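Local atomic coordinates of nuclease (Salmonella phage SETP3, PDB entry 4QBN), a protein that probably binds nucleic acid and cleaves its phosphate ester bonds as a magnesium-dependent VRR-NUC domain nuclease. Residues V7-Y10 and A11-F15. Numbering follows the deposited sequence.
Sequences VQKY and AKERF
Tyr-10 and Arg-14 pack one turn apart on the same helix, their side chains alongside each other and pointing the same way. Arg-14 CG lies over one face of the Tyr-10 ring, 3.8 Å from its centroid and 16° off the ring normal, a CH-pi contact. Arg-14 CD continues toward the hydroxyl end of the ring, 3.5 Å from Tyr-10 OH. The guanidinium does not stack. Its plane stands 76° from the ring, and Tyr-10 OH sits near that plane at the guanidinium edge. Bends at chi2 and chi3 of Arg-14 give its chain this course, aliphatic part over the ring and charged end past it.

Lys-9 and Glu-13 form a second side-chain pair one turn apart. Lys-9 NZ reaches Glu-13 OE2 at 2.8 Å, a salt bridge in which the ammonium comes to OE2 from above the carboxylate plane. Lys-9 starts with CG anti to the backbone N (chi1 176°), and later bends bring its ammonium round to Glu-13. Both residues are exposed, so solvent probably weakens the attraction.

Regular helical bonds set the spacing of both pairs. Glu-13 N donates to Lys-9 O at 3.0 Å, and Arg-14 N to Tyr-10 O at 2.9 Å.

Asp-86 of helix 82-92 ties the first pair together. Its OD1 is hydrogen-bonded to Tyr-10 OH and forms a salt bridge with Arg-14 NH1. This probably fixes both polar ends, while Phe-82 stacks with the Tyr-10 ring. Helix 3-17 thus packs on helix 82-92 through Val-7, Tyr-10, Arg-14 and Phe-15, which meet Val-85 and Ile-89. Gln-8 and Phe-15 touch strands 21-27 and 36-40 of the mixed sheet, and Lys-12 touches strand 21-27, so helix 3-17 touches both the sheet and helix 82-92 in the VRR-NUC domain.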
loop_
_atom_site.group_PDB
_atom_site.type_symbol
_atom_site.label_atom_id
_atom_site.label_comp_id
_atom_site.label_asym_id
_atom_site.label_seq_id
_atom_site.Cartn_x
_atom_site.Cartn_y
_atom_site.Cartn_z
ATOM N N VAL A 7 0.906 20.172 -5.239
ATOM C CA VAL A 7 -0.117 19.635 -4.339
ATOM C C VAL A 7 0.431 18.382 -3.683
ATOM O O VAL A 7 0.179 18.103 -2.510
ATOM C CB VAL A 7 -1.413 19.310 -5.074
ATOM C CG1 VAL A 7 -2.470 18.630 -4.112
ATOM C CG2 VAL A 7 -1.974 20.609 -5.712
ATOM N N GLN A 8 1.135 17.559 -4.455
ATOM C CA GLN A 8 1.668 16.331 -3.881
ATOM C C GLN A 8 2.687 16.618 -2.762
ATOM O O GLN A 8 2.728 15.927 -1.722
ATOM C CB GLN A 8 2.316 15.497 -4.982
ATOM C CG GLN A 8 2.779 14.175 -4.504
ATOM C CD GLN A 8 3.172 13.312 -5.688
ATOM O OE1 GLN A 8 4.327 12.869 -5.798
ATOM N NE2 GLN A 8 2.220 13.105 -6.611
ATOM N N LYS A 9 3.531 17.615 -2.978
ATOM C CA LYS A 9 4.506 17.956 -1.959
ATOM C C LYS A 9 3.838 18.481 -0.691
ATOM O O LYS A 9 4.293 18.216 0.423
ATOM C CB LYS A 9 5.469 18.982 -2.492
ATOM C CG LYS A 9 6.484 19.506 -1.485
ATOM C CD LYS A 9 7.488 20.419 -2.229
ATOM C CE LYS A 9 7.839 21.705 -1.470
ATOM N NZ LYS A 9 8.745 21.488 -0.300
ATOM N N TYR A 10 2.783 19.263 -0.849
ATOM C CA TYR A 10 2.089 19.806 0.329
ATOM C C TYR A 10 1.438 18.702 1.107
ATOM O O TYR A 10 1.468 18.657 2.360
ATOM C CB TYR A 10 1.025 20.791 -0.136
ATOM C CG TYR A 10 0.206 21.381 0.958
ATOM C CD1 TYR A 10 0.730 22.344 1.797
ATOM C CD2 TYR A 10 -1.116 21.001 1.124
ATOM C CE1 TYR A 10 -0.038 22.930 2.778
ATOM C CE2 TYR A 10 -1.911 21.585 2.121
ATOM C CZ TYR A 10 -1.362 22.524 2.932
ATOM O OH TYR A 10 -2.157 23.093 3.913
ATOM N N ALA A 11 0.826 17.787 0.365
ATOM C CA ALA A 11 0.178 16.671 1.004
ATOM C C ALA A 11 1.243 15.869 1.783
ATOM O O ALA A 11 1.047 15.440 2.948
ATOM C CB ALA A 11 -0.547 15.764 -0.043
ATOM N N LYS A 12 2.360 15.619 1.135
ATOM C CA LYS A 12 3.400 14.838 1.799
ATOM C C LYS A 12 3.804 15.509 3.087
ATOM O O LYS A 12 3.926 14.862 4.118
ATOM C CB LYS A 12 4.624 14.673 0.868
ATOM C CG LYS A 12 5.829 14.026 1.539
ATOM C CD LYS A 12 6.883 13.669 0.460
ATOM C CE LYS A 12 8.047 12.910 1.022
ATOM N NZ LYS A 12 8.803 13.796 1.919
ATOM N N GLU A 13 4.020 16.826 3.042
ATOM C CA GLU A 13 4.412 17.572 4.250
ATOM C C GLU A 13 3.387 17.581 5.385
ATOM O O GLU A 13 3.731 17.441 6.570
ATOM C CB GLU A 13 4.774 19.015 3.852
ATOM C CG GLU A 13 6.054 19.071 2.979
ATOM C CD GLU A 13 6.360 20.454 2.415
ATOM O OE1 GLU A 13 5.409 21.274 2.231
ATOM O OE2 GLU A 13 7.560 20.706 2.122
ATOM N N ARG A 14 2.120 17.749 5.028
ATOM C CA ARG A 14 1.036 17.688 6.020
ATOM C C ARG A 14 0.948 16.318 6.674
ATOM O O ARG A 14 0.762 16.228 7.885
ATOM C CB ARG A 14 -0.301 18.012 5.366
ATOM C CG ARG A 14 -0.392 19.474 4.873
ATOM C CD ARG A 14 -0.965 20.502 5.901
ATOM N NE ARG A 14 -1.648 19.975 7.112
ATOM C CZ ARG A 14 -2.944 20.143 7.435
ATOM N NH1 ARG A 14 -3.773 20.804 6.636
ATOM N NH2 ARG A 14 -3.420 19.642 8.575
ATOM N N PHE A 15 1.061 15.244 5.895
ATOM C CA PHE A 15 0.996 13.907 6.468
ATOM C C PHE A 15 2.205 13.597 7.317
ATOM O O PHE A 15 2.100 12.938 8.346
ATOM C CB PHE A 15 0.907 12.858 5.357
ATOM C CG PHE A 15 -0.345 12.982 4.521
ATOM C CD1 PHE A 15 -1.530 13.377 5.103
ATOM C CD2 PHE A 15 -0.321 12.675 3.141
ATOM C CE1 PHE A 15 -2.714 13.455 4.328
ATOM C CE2 PHE A 15 -1.490 12.774 2.367
ATOM C CZ PHE A 15 -2.677 13.173 2.976
#